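Local coordinates for uncharacterized protein (Staphylococcus saprophyticus subsp. saprophyticus ATCC 15305, PDB 3FOJ), which is of unknown function but has a rhodanese-like fold with a cysteine after its central strand, consistent with a role in sulfur transfer, at residues E2-T7 and N82-E87; N17-V22 and T58-C63; G33-A38 and G88-F93. One frame throughout, in Å; residues are numbered along the deposited sequence.

Interaction 1: E2-T7 and N82-E87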
ATOM      1  N   GLU A   2      -7.883  10.106  -1.012  1.00 15.88           N
ATOM      2  CA  GLU A   2      -8.308   9.473   0.226  1.00 15.04           C
ATOM      3  C   GLU A   2      -7.096   8.938   0.967  1.00 13.93           C
ATOM      4  O   GLU A   2      -6.112   8.523   0.351  1.00 13.46           O
ATOM      5  CB  GLU A   2      -9.253   8.310  -0.058  1.00 16.96           C
ATOM      6  CG  GLU A   2     -10.516   8.697  -0.790  1.00 17.83           C
ATOM      7  CD  GLU A   2     -11.387   7.500  -1.069  1.00 19.89           C
ATOM      8  OE1 GLU A   2     -11.748   6.799  -0.100  1.00 21.04           O
ATOM      9  OE2 GLU A   2     -11.711   7.259  -2.252  1.00 20.24           O
ATOM     10  N   SER A   3      -7.178   8.938   2.290  1.00 13.34           N
ATOM     11  CA  SER A   3      -6.081   8.441   3.101  1.00 14.48           C
ATOM     12  C   SER A   3      -6.574   7.932   4.443  1.00 15.45           C
ATOM     13  O   SER A   3      -7.650   8.302   4.911  1.00 16.53           O
ATOM     14  CB  SER A   3      -5.046   9.541   3.335  1.00 17.67           C
ATOM     15  OG  SER A   3      -5.546  10.527   4.221  1.00 21.87           O
ATOM     16  N   ILE A   4      -5.777   7.066   5.050  1.00 13.76           N
ATOM     17  CA  ILE A   4      -6.092   6.519   6.358  1.00 14.06           C
ATOM     18  C   ILE A   4      -4.776   6.453   7.115  1.00 12.48           C
ATOM     19  O   ILE A   4      -3.706   6.434   6.506  1.00 13.89           O
ATOM     20  CB  ILE A   4      -6.702   5.108   6.267  1.00 16.55           C
ATOM     21  CG1 ILE A   4      -5.709   4.140   5.627  1.00 18.45           C
ATOM     22  CG2 ILE A   4      -8.002   5.166   5.478  1.00 19.07           C
ATOM     23  CD1 ILE A   4      -6.083   2.677   5.810  1.00 19.09           C
ATOM     24  N   THR A   5      -4.854   6.429   8.440  1.00 11.69           N
ATOM     25  CA  THR A   5      -3.652   6.372   9.260  1.00 11.93           C
ATOM     26  C   THR A   5      -3.214   4.926   9.457  1.00 11.33           C
ATOM     27  O   THR A   5      -3.960   3.992   9.155  1.00  9.68           O
ATOM     28  CB  THR A   5      -3.893   6.999  10.639  1.00 12.75           C
ATOM     29  OG1 THR A   5      -4.889   6.240  11.335  1.00 14.86           O
ATOM     30  CG2 THR A   5      -4.364   8.446  10.490  1.00 14.60           C
ATOM     31  N   VAL A   6      -1.998   4.739   9.962  1.00 12.86           N
ATOM     32  CA  VAL A   6      -1.501   3.390  10.193  1.00 14.13           C
ATOM     33  C   VAL A   6      -2.300   2.723  11.299  1.00 14.61           C
ATOM     34  O   VAL A   6      -2.488   1.509  11.288  1.00 13.68           O
ATOM     35  CB  VAL A   6      -0.004   3.383  10.563  1.00 16.19           C
ATOM     36  CG1 VAL A   6       0.818   3.821   9.367  1.00 17.25           C
ATOM     37  CG2 VAL A   6       0.251   4.290  11.750  1.00 18.42           C
ATOM     38  N   THR A   7      -2.780   3.521  12.249  1.00 14.03           N
ATOM     39  CA  THR A   7      -3.579   2.986  13.339  1.00 15.19           C
ATOM     40  C   THR A   7      -4.883   2.443  12.766  1.00 14.75           C
ATOM     41  O   THR A   7      -5.346   1.369  13.161  1.00 13.84           O
ATOM     42  CB  THR A   7      -3.880   4.073  14.391  1.00 15.62           C
ATOM     43  OG1 THR A   7      -2.658   4.467  15.024  1.00 19.28           O
ATOM     44  CG2 THR A   7      -4.849   3.549  15.445  1.00 17.57           C
ATOM     45  N   ASN A  82      -9.309   2.435  -7.710  1.00 12.83           N
ATOM     46  CA  ASN A  82      -9.694   2.950  -6.401  1.00 12.60           C
ATOM     47  C   ASN A  82      -8.530   2.720  -5.449  1.00 10.81           C
ATOM     48  O   ASN A  82      -8.204   1.581  -5.127  1.00 11.63           O
ATOM     49  CB  ASN A  82     -10.935   2.229  -5.877  1.00 15.71           C
ATOM     50  CG  ASN A  82     -12.079   2.263  -6.863  1.00 20.29           C
ATOM     51  OD1 ASN A  82     -12.284   1.319  -7.631  1.00 23.30           O
ATOM     52  ND2 ASN A  82     -12.822   3.361  -6.864  1.00 19.83           N
ATOM     53  N   ALA A  83      -7.910   3.804  -4.995  1.00 10.01           N
ATOM     54  CA  ALA A  83      -6.762   3.694  -4.101  1.00  9.51           C
ATOM     55  C   ALA A  83      -6.831   4.650  -2.916  1.00 10.62           C
ATOM     56  O   ALA A  83      -7.396   5.737  -3.009  1.00 11.88           O
ATOM     57  CB  ALA A  83      -5.480   3.932  -4.883  1.00 10.39           C
ATOM     58  N   VAL A  84      -6.234   4.223  -1.809  1.00  8.78           N
ATOM     59  CA  VAL A  84      -6.203   4.994  -0.575  1.00  8.53           C
ATOM     60  C   VAL A  84      -4.772   5.022  -0.051  1.00  8.68           C
ATOM     61  O   VAL A  84      -4.105   3.990  -0.000  1.00  8.25           O
ATOM     62  CB  VAL A  84      -7.117   4.358   0.491  1.00  8.22           C
ATOM     63  CG1 VAL A  84      -7.111   5.205   1.756  1.00  8.74           C
ATOM     64  CG2 VAL A  84      -8.532   4.213  -0.060  1.00  7.56           C
ATOM     65  N   ASN A  85      -4.302   6.202   0.336  1.00  7.86           N
ATOM     66  CA  ASN A  85      -2.944   6.334   0.844  1.00  9.64           C
ATOM     67  C   ASN A  85      -2.853   5.995   2.329  1.00  9.31           C
ATOM     68  O   ASN A  85      -3.755   6.308   3.101  1.00 11.29           O
ATOM     69  CB  ASN A  85      -2.442   7.764   0.622  1.00 10.77           C
ATOM     70  CG  ASN A  85      -0.970   7.916   0.946  1.00 12.57           C
ATOM     71  OD1 ASN A  85      -0.149   7.133   0.484  1.00 14.33           O
ATOM     72  ND2 ASN A  85      -0.632   8.928   1.735  1.00 13.94           N
ATOM     73  N   VAL A  86      -1.772   5.330   2.723  1.00  9.45           N
ATOM     74  CA  VAL A  86      -1.565   5.011   4.129  1.00  9.16           C
ATOM     75  C   VAL A  86      -0.583   6.064   4.639  1.00 10.43           C
ATOM     76  O   VAL A  86       0.612   6.021   4.334  1.00  9.53           O
ATOM     77  CB  VAL A  86      -0.966   3.610   4.322  1.00  9.20           C
ATOM     78  CG1 VAL A  86      -0.781   3.338   5.810  1.00 10.21           C
ATOM     79  CG2 VAL A  86      -1.886   2.563   3.707  1.00  9.12           C
ATOM     80  N   GLU A  87      -1.098   7.020   5.404  1.00  9.74           N
ATOM     81  CA  GLU A  87      -0.279   8.112   5.916  1.00 11.98           C
ATOM     82  C   GLU A  87       0.888   7.672   6.794  1.00 11.39           C
ATOM     83  O   GLU A  87       0.766   6.749   7.597  1.00 11.18           O
ATOM     84  CB  GLU A  87      -1.152   9.097   6.700  1.00 15.28           C
ATOM     85  CG  GLU A  87      -2.443   9.485   5.990  1.00 20.56           C
ATOM     86  CD  GLU A  87      -3.129  10.678   6.630  1.00 23.88           C
ATOM     87  OE1 GLU A  87      -3.185  10.739   7.878  1.00 25.78           O
ATOM     88  OE2 GLU A  87      -3.622  11.550   5.882  1.00 27.59           O
TER
HETATM   89  O   HOH W   1      -7.882   8.551  -3.386  1.00 15.14           O
HETATM   90  O   HOH W   2      -0.466   7.224  10.057  1.00 15.63           O
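The Glu-87 side chain lies over Ile-4 O and the CB of Ser-3 and ends at the Ser-3 hydroxyl. With CG anti to its own carbonyl carbon (chi1 -47°), beside the backbone N, Glu-87 sets that CG 3.3 Å from Ile-4 O. Ser-3 OG donates to Glu-87 OE2 over 2.7 Å, meeting the carboxylate from above its plane, 53° out of it, while the other oxygen, OE1, lies against the methyl CG2 of Thr-5. Alongside this bond the backbones form a short parallel ladder. Asn-85 N donates to Glu-2 O, Asn-85 O accepts from Ile-4 N at 2.9 Å, and Ile-4 O accepts from Glu-87 N, so Asn-85 spends both its backbone N and O on segment 2-7. On the face carrying Ile-4 and Val-86, Ile-4 CG2 meets Val-84 CG1 at 3.8 Å, the two side chains crossing at about a right angle; Val-6 CG1 meets Val-86 CG1 in the same manner. A water at each end prolongs the pairing, joining Glu-2 N to Ala-83 O and Val-6 N to Glu-87 O. Asn-85 turns its amide away to Ser-69 and Gly-66. Strand 3-4 thus closes one border of the sheet: strand 58-62 flanks 82-86 on its other side, helix 67-77 packs on Ala-83 and Asn-85, and Leu-9 of helix 6-11 rests on Ile-4 and Val-86.

Interaction 2: N17-V22 and T58-C63; sequences NPVNIV and TYYIIC
In the middle of the parallel sheet of this rhodanese-like domain, strand 20-22 pairs with strand 58-62, whose end leads to Cys-63. Asn-20 O accepts from Tyr-60 N at 2.8 Å, Tyr-60 O from Val-22 N, and Val-22 O from Ile-62 N at 3.0 Å. CA-H groups of Ile-21 and Ile-61 add contacts to Tyr-60 O and Val-22 O. On one face, Val-22 and Ile-61 lie side by side and point the same way, with Val-22 CB 3.7 Å from Ile-61 CD1; the bend of the isoleucine at chi2 (-57°) places that methyl there. Tyr-59 continues this face, its CD2 3.5 Å from Asn-20 CB, and its hydroxyl bonds to Asn-54 N. On the other face, Val-19 CB approaches Tyr-60 CE1 at 3.8 Å, the side chains crossing at about a right angle, and Ile-21 CG2 meets Ile-62 CG2. A water linking Asn-20 N to Thr-58 O extends the pairing where the strands begin. Three backbone bonds therefore fix the parallel register, with Tyr-60 gripped at both N and O, while mainly apolar side-chain contacts line both faces, Val-22, Tyr-59 and Ile-61 being buried.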
ATOM      1  N   ASN A  17     -13.142  -9.161   6.282  1.00 31.57           N
ATOM      2  CA  ASN A  17     -12.223  -9.605   5.237  1.00 31.29           C
ATOM      3  C   ASN A  17     -10.945  -8.776   5.178  1.00 29.92           C
ATOM      4  O   ASN A  17     -10.943  -7.595   5.522  1.00 29.30           O
ATOM      5  CB  ASN A  17     -12.918  -9.548   3.874  1.00 33.25           C
ATOM      6  CG  ASN A  17     -14.140 -10.441   3.802  1.00 34.68           C
ATOM      7  OD1 ASN A  17     -14.038 -11.662   3.916  1.00 36.17           O
ATOM      8  ND2 ASN A  17     -15.307  -9.834   3.614  1.00 36.35           N
ATOM      9  N   PRO A  18      -9.836  -9.390   4.734  1.00 28.59           N
ATOM     10  CA  PRO A  18      -8.560  -8.677   4.636  1.00 27.10           C
ATOM     11  C   PRO A  18      -8.596  -7.660   3.499  1.00 25.67           C
ATOM     12  O   PRO A  18      -9.216  -7.899   2.465  1.00 25.51           O
ATOM     13  CB  PRO A  18      -7.560  -9.800   4.380  1.00 27.64           C
ATOM     14  CG  PRO A  18      -8.365 -10.774   3.576  1.00 28.71           C
ATOM     15  CD  PRO A  18      -9.683 -10.798   4.321  1.00 28.72           C
ATOM     16  N   VAL A  19      -7.941  -6.522   3.697  1.00 23.44           N
ATOM     17  CA  VAL A  19      -7.908  -5.488   2.671  1.00 21.26           C
ATOM     18  C   VAL A  19      -6.733  -5.693   1.725  1.00 19.66           C
ATOM     19  O   VAL A  19      -5.761  -6.377   2.059  1.00 20.01           O
ATOM     20  CB  VAL A  19      -7.799  -4.076   3.288  1.00 21.61           C
ATOM     21  CG1 VAL A  19      -9.031  -3.776   4.126  1.00 22.21           C
ATOM     22  CG2 VAL A  19      -6.533  -3.974   4.127  1.00 21.27           C
ATOM     23  N   ASN A  20      -6.836  -5.101   0.539  1.00 16.59           N
ATOM     24  CA  ASN A  20      -5.786  -5.195  -0.468  1.00 15.33           C
ATOM     25  C   ASN A  20      -4.723  -4.145  -0.171  1.00 14.94           C
ATOM     26  O   ASN A  20      -5.015  -2.952  -0.180  1.00 14.74           O
ATOM     27  CB  ASN A  20      -6.356  -4.924  -1.857  1.00 16.20           C
ATOM     28  CG  ASN A  20      -7.460  -5.889  -2.243  1.00 18.74           C
ATOM     29  OD1 ASN A  20      -8.393  -5.519  -2.954  1.00 21.49           O
ATOM     30  ND2 ASN A  20      -7.350  -7.132  -1.796  1.00 17.74           N
ATOM     31  N   ILE A  21      -3.498  -4.590   0.088  1.00 12.52           N
ATOM     32  CA  ILE A  21      -2.396  -3.680   0.369  1.00 11.62           C
ATOM     33  C   ILE A  21      -1.318  -3.848  -0.697  1.00 11.22           C
ATOM     34  O   ILE A  21      -0.981  -4.971  -1.064  1.00 11.34           O
ATOM     35  CB  ILE A  21      -1.749  -3.973   1.741  1.00 12.10           C
ATOM     36  CG1 ILE A  21      -2.769  -3.754   2.857  1.00 13.65           C
ATOM     37  CG2 ILE A  21      -0.521  -3.088   1.942  1.00 13.49           C
ATOM     38  CD1 ILE A  21      -2.272  -4.182   4.223  1.00 16.59           C
ATOM     39  N   VAL A  22      -0.798  -2.727  -1.194  1.00  8.77           N
ATOM     40  CA  VAL A  22       0.269  -2.735  -2.189  1.00 10.85           C
ATOM     41  C   VAL A  22       1.441  -1.925  -1.630  1.00  9.87           C
ATOM     42  O   VAL A  22       1.315  -0.724  -1.363  1.00 10.26           O
ATOM     43  CB  VAL A  22      -0.181  -2.116  -3.539  1.00  9.14           C
ATOM     44  CG1 VAL A  22       0.983  -2.108  -4.522  1.00 11.21           C
ATOM     45  CG2 VAL A  22      -1.351  -2.907  -4.115  1.00 12.22           C
ATOM     46  N   THR A  58     -10.702  -1.939  -4.010  1.00 12.68           N
ATOM     47  CA  THR A  58      -9.948  -0.792  -3.513  1.00 11.91           C
ATOM     48  C   THR A  58      -8.595  -1.258  -2.995  1.00 10.51           C
ATOM     49  O   THR A  58      -8.481  -2.329  -2.405  1.00 10.81           O
ATOM     50  CB  THR A  58     -10.709  -0.080  -2.384  1.00 12.50           C
ATOM     51  OG1 THR A  58     -11.988   0.337  -2.875  1.00 16.43           O
ATOM     52  CG2 THR A  58      -9.935   1.144  -1.901  1.00 13.58           C
ATOM     53  N   TYR A  59      -7.569  -0.444  -3.220  1.00 10.13           N
ATOM     54  CA  TYR A  59      -6.219  -0.791  -2.797  1.00  9.96           C
ATOM     55  C   TYR A  59      -5.583   0.258  -1.894  1.00  8.89           C
ATOM     56  O   TYR A  59      -5.637   1.456  -2.180  1.00 10.56           O
ATOM     57  CB  TYR A  59      -5.338  -1.009  -4.031  1.00  9.90           C
ATOM     58  CG  TYR A  59      -5.824  -2.129  -4.916  1.00  9.82           C
ATOM     59  CD1 TYR A  59      -6.892  -1.944  -5.801  1.00  9.57           C
ATOM     60  CD2 TYR A  59      -5.256  -3.397  -4.827  1.00 10.20           C
ATOM     61  CE1 TYR A  59      -7.377  -3.004  -6.570  1.00 10.31           C
ATOM     62  CE2 TYR A  59      -5.730  -4.453  -5.580  1.00 10.81           C
ATOM     63  CZ  TYR A  59      -6.789  -4.256  -6.449  1.00 12.17           C
ATOM     64  OH  TYR A  59      -7.256  -5.324  -7.179  1.00 11.88           O
ATOM     65  N   TYR A  60      -4.981  -0.212  -0.805  1.00  7.94           N
ATOM     66  CA  TYR A  60      -4.310   0.661   0.148  1.00  7.51           C
ATOM     67  C   TYR A  60      -2.832   0.639  -0.214  1.00  7.91           C
ATOM     68  O   TYR A  60      -2.212  -0.418  -0.249  1.00  9.38           O
ATOM     69  CB  TYR A  60      -4.555   0.165   1.576  1.00  8.92           C
ATOM     70  CG  TYR A  60      -6.008   0.286   1.990  1.00  9.50           C
ATOM     71  CD1 TYR A  60      -6.947  -0.677   1.621  1.00 12.61           C
ATOM     72  CD2 TYR A  60      -6.453   1.395   2.708  1.00 10.73           C
ATOM     73  CE1 TYR A  60      -8.305  -0.532   1.959  1.00 11.21           C
ATOM     74  CE2 TYR A  60      -7.797   1.548   3.045  1.00 11.75           C
ATOM     75  CZ  TYR A  60      -8.714   0.586   2.671  1.00 12.19           C
ATOM     76  OH  TYR A  60     -10.038   0.749   3.012  1.00 13.45           O
ATOM     77  N   ILE A  61      -2.280   1.815  -0.484  1.00  7.05           N
ATOM     78  CA  ILE A  61      -0.894   1.938  -0.922  1.00  7.70           C
ATOM     79  C   ILE A  61       0.038   2.419   0.176  1.00  8.70           C
ATOM     80  O   ILE A  61      -0.234   3.420   0.834  1.00  7.54           O
ATOM     81  CB  ILE A  61      -0.812   2.919  -2.108  1.00  6.73           C
ATOM     82  CG1 ILE A  61      -1.923   2.601  -3.128  1.00  7.83           C
ATOM     83  CG2 ILE A  61       0.571   2.881  -2.730  1.00  8.38           C
ATOM     84  CD1 ILE A  61      -1.916   1.177  -3.682  1.00  8.84           C
ATOM     85  N   ILE A  62       1.153   1.716   0.360  1.00  9.39           N
ATOM     86  CA  ILE A  62       2.111   2.092   1.396  1.00  9.75           C
ATOM     87  C   ILE A  62       3.554   2.095   0.880  1.00 10.17           C
ATOM     88  O   ILE A  62       3.928   1.276   0.043  1.00  9.63           O
ATOM     89  CB  ILE A  62       1.980   1.144   2.626  1.00  9.02           C
ATOM     90  CG1 ILE A  62       2.744   1.722   3.812  1.00  9.82           C
ATOM     91  CG2 ILE A  62       2.484  -0.254   2.279  1.00 10.30           C
ATOM     92  CD1 ILE A  62       2.495   0.963   5.103  1.00 11.71           C
ATOM     93  N   CYS A  63       4.347   3.042   1.372  1.00  8.74           N
ATOM     94  CA  CYS A  63       5.745   3.161   0.989  0.50  9.29           C
ATOM     95  C   CYS A  63       6.538   3.393   2.269  1.00 10.48           C
ATOM     96  O   CYS A  63       6.039   3.135   3.359  1.00 10.04           O
ATOM     97  CB  CYS A  63       5.944   4.330   0.019  0.50  8.78           C
ATOM     98  SG  CYS A  63       5.569   5.959   0.699  0.50 18.91           S
TER
HETATM   99  O   HOH W   3      -9.136  -3.410   0.179  1.00 18.64           O

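Interaction 3: G33-A38 and G88-F93; sequences GIIPGA and GGMDEF
Ile-35 reaches out of the loop toward helix 89-93 and lays its side chain over one face of the Phe-93 ring. Its terminal methyl CD1 sits 3.8 Å from the ring centroid and 16° off the normal, a CH-pi contact displaced toward the rim: CD1 comes closest to Phe-93 CE1, at 3.6 Å. The methylene behind it shares the same face, with Ile-35 CG1 3.7 Å from Phe-93 CZ, so two successive carbons of the isoleucine rest on the aromatic surface while the side chains as a whole cross obliquely. Phe-93 CG is anti to its backbone N (chi1 -171°), which starts the ring on its way toward the loop. Met-90, modelled as selenomethionine, comes from the preceding turn of the same short helix. Bent at chi2 and chi3, its chain brings SE to 3.9 Å from Ile-35 CG1 and the methyl CE to 3.7 Å from Gly-33 O. Ile-35 is therefore touched by an aromatic face and by a large, polarisable selenium, and the contact between the segments is one of dispersion and shape. Gly-33 O has its hydrogen-bonding partner elsewhere, in Arg-25. Beyond the loop, Ile-21 and Ile-62 of the sheet pack on Ile-35, and Ile-62 also touches Met-90, while Lys-10 makes a cation-pi contact with Phe-93. Gly-33, just after helix 27-30, has a backbone conformation suited to glycine, and a type II turn from Ile-35 to Ala-38, with Gly-37 at its third position, redirects the chain into strand 39-40. The arrangement is a small hydrophobic core between a connecting loop and a short helix on one side of the parallel alpha/beta sheet of a rhodanese-like domain.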
ATOM      1  N   GLY A  33      11.128  -6.828   5.577  1.00 12.88           N
ATOM      2  CA  GLY A  33       9.846  -7.193   6.150  1.00 13.34           C
ATOM      3  C   GLY A  33       8.661  -6.452   5.566  1.00 12.34           C
ATOM      4  O   GLY A  33       8.726  -5.245   5.340  1.00 13.86           O
ATOM      5  N   ILE A  34       7.573  -7.177   5.330  1.00 12.04           N
ATOM      6  CA  ILE A  34       6.369  -6.575   4.774  1.00 10.70           C
ATOM      7  C   ILE A  34       5.149  -6.891   5.631  1.00  9.88           C
ATOM      8  O   ILE A  34       5.173  -7.792   6.470  1.00 11.40           O
ATOM      9  CB  ILE A  34       6.078  -7.083   3.333  1.00 12.81           C
ATOM     10  CG1 ILE A  34       5.778  -8.585   3.349  1.00 12.98           C
ATOM     11  CG2 ILE A  34       7.267  -6.797   2.422  1.00 11.46           C
ATOM     12  CD1 ILE A  34       5.283  -9.111   2.019  1.00 15.30           C
ATOM     13  N   ILE A  35       4.083  -6.129   5.418  1.00  9.53           N
ATOM     14  CA  ILE A  35       2.836  -6.356   6.132  1.00 11.20           C
ATOM     15  C   ILE A  35       2.288  -7.672   5.586  1.00 11.41           C
ATOM     16  O   ILE A  35       2.242  -7.873   4.370  1.00 11.78           O
ATOM     17  CB  ILE A  35       1.828  -5.229   5.844  1.00 11.24           C
ATOM     18  CG1 ILE A  35       2.337  -3.915   6.440  1.00 12.31           C
ATOM     19  CG2 ILE A  35       0.457  -5.609   6.380  1.00 10.62           C
ATOM     20  CD1 ILE A  35       1.506  -2.701   6.056  1.00 11.67           C
ATOM     21  N   PRO A  36       1.883  -8.597   6.471  1.00 11.45           N
ATOM     22  CA  PRO A  36       1.352  -9.872   5.977  1.00 11.74           C
ATOM     23  C   PRO A  36       0.238  -9.657   4.952  1.00 11.88           C
ATOM     24  O   PRO A  36      -0.664  -8.841   5.164  1.00 12.76           O
ATOM     25  CB  PRO A  36       0.848 -10.550   7.249  1.00 12.05           C
ATOM     26  CG  PRO A  36       1.793 -10.025   8.300  1.00 12.90           C
ATOM     27  CD  PRO A  36       1.881  -8.559   7.944  1.00 12.51           C
ATOM     28  N   GLY A  37       0.323 -10.372   3.834  1.00 12.20           N
ATOM     29  CA  GLY A  37      -0.686 -10.264   2.793  1.00 11.91           C
ATOM     30  C   GLY A  37      -0.465  -9.197   1.732  1.00 11.91           C
ATOM     31  O   GLY A  37      -1.190  -9.150   0.741  1.00 14.07           O
ATOM     32  N   ALA A  38       0.534  -8.344   1.926  1.00 11.89           N
ATOM     33  CA  ALA A  38       0.803  -7.274   0.974  1.00 10.96           C
ATOM     34  C   ALA A  38       1.439  -7.750  -0.328  1.00 12.67           C
ATOM     35  O   ALA A  38       2.235  -8.690  -0.341  1.00 13.01           O
ATOM     36  CB  ALA A  38       1.694  -6.214   1.623  1.00 12.53           C
ATOM     37  N   GLY A  88       2.026   8.336   6.622  1.00 11.12           N
ATOM     38  CA  GLY A  88       3.193   8.023   7.431  1.00 11.86           C
ATOM     39  C   GLY A  88       4.095   6.911   6.932  1.00 12.47           C
ATOM     40  O   GLY A  88       5.260   6.840   7.320  1.00 12.62           O
ATOM     41  N   GLY A  89       3.558   6.026   6.099  1.00 11.57           N
ATOM     42  CA  GLY A  89       4.345   4.932   5.556  1.00 11.56           C
ATOM     43  C   GLY A  89       4.780   3.864   6.543  1.00 11.97           C
ATOM     44  O   GLY A  89       4.324   3.824   7.692  1.00 12.41           O
HETATM   45  N   MSE A  90       5.664   2.981   6.084  1.00 13.00           N
HETATM   46  CA  MSE A  90       6.173   1.907   6.924  1.00 13.41           C
HETATM   47  C   MSE A  90       6.957   2.461   8.110  1.00 14.19           C
HETATM   48  O   MSE A  90       7.124   1.773   9.121  1.00 13.28           O
HETATM   49  CB  MSE A  90       7.043   0.952   6.100  1.00 15.66           C
HETATM   50  CG  MSE A  90       6.251   0.074   5.125  1.00 14.60           C
HETATM   51 SE   MSE A  90       5.094  -1.230   6.001  1.00 21.79          SE
HETATM   52  CE  MSE A  90       6.445  -2.543   6.448  1.00 16.11           C
ATOM     53  N   ASP A  91       7.444   3.694   7.993  1.00 13.58           N
ATOM     54  CA  ASP A  91       8.167   4.310   9.104  1.00 14.51           C
ATOM     55  C   ASP A  91       7.232   4.335  10.310  1.00 16.03           C
ATOM     56  O   ASP A  91       7.614   3.960  11.416  1.00 17.32           O
ATOM     57  CB  ASP A  91       8.574   5.758   8.792  1.00 16.40           C
ATOM     58  CG  ASP A  91       9.724   5.854   7.810  1.00 17.95           C
ATOM     59  OD1 ASP A  91      10.500   4.884   7.690  1.00 21.44           O
ATOM     60  OD2 ASP A  91       9.864   6.918   7.171  1.00 23.45           O
ATOM     61  N   GLU A  92       6.005   4.796  10.090  1.00 14.53           N
ATOM     62  CA  GLU A  92       5.027   4.871  11.168  1.00 15.16           C
ATOM     63  C   GLU A  92       4.343   3.542  11.479  1.00 14.29           C
ATOM     64  O   GLU A  92       3.914   3.312  12.613  1.00 15.87           O
ATOM     65  CB  GLU A  92       3.985   5.949  10.854  1.00 16.74           C
ATOM     66  CG  GLU A  92       4.479   7.358  11.160  1.00 20.12           C
ATOM     67  CD  GLU A  92       3.472   8.428  10.798  1.00 21.15           C
ATOM     68  OE1 GLU A  92       2.262   8.204  11.003  1.00 23.40           O
ATOM     69  OE2 GLU A  92       3.895   9.504  10.323  1.00 24.60           O
ATOM     70  N   PHE A  93       4.239   2.664  10.486  1.00 13.51           N
ATOM     71  CA  PHE A  93       3.613   1.367  10.720  1.00 12.83           C
ATOM     72  C   PHE A  93       4.448   0.600  11.746  1.00 13.66           C
ATOM     73  O   PHE A  93       3.907  -0.097  12.607  1.00 14.99           O
ATOM     74  CB  PHE A  93       3.533   0.558   9.423  1.00 13.37           C
ATOM     75  CG  PHE A  93       2.713  -0.698   9.549  1.00 12.97           C
ATOM     76  CD1 PHE A  93       1.342  -0.678   9.310  1.00 13.77           C
ATOM     77  CD2 PHE A  93       3.304  -1.892   9.948  1.00 13.20           C
ATOM     78  CE1 PHE A  93       0.571  -1.832   9.467  1.00 15.07           C
ATOM     79  CE2 PHE A  93       2.542  -3.050  10.109  1.00 13.27           C
ATOM     80  CZ  PHE A  93       1.173  -3.020   9.868  1.00 13.74           C
TER

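How the interactions relate
From the N terminus, residues 2-7 begin the chain at one border of the sheet and pair with 82-87, so interaction 1 closes the longest loop, of 74 residues. Interaction 2, joining 17-22 to 58-63, lies wholly within that span. Interaction 3 crosses both: 33-38 falls inside each of the other loops, but its partner 88-93 comes after them. Interactions 1 and 2 join neighbouring strand pairs of one sheet, linked by backbone bonds of Tyr-59 to Asn-82 and Val-84. Interaction 3 then ties the loop before strand 39-40 to the helix following strand 82-86, touching interaction 2 through Ile-62 and Met-90 and interaction 1 through Val-6.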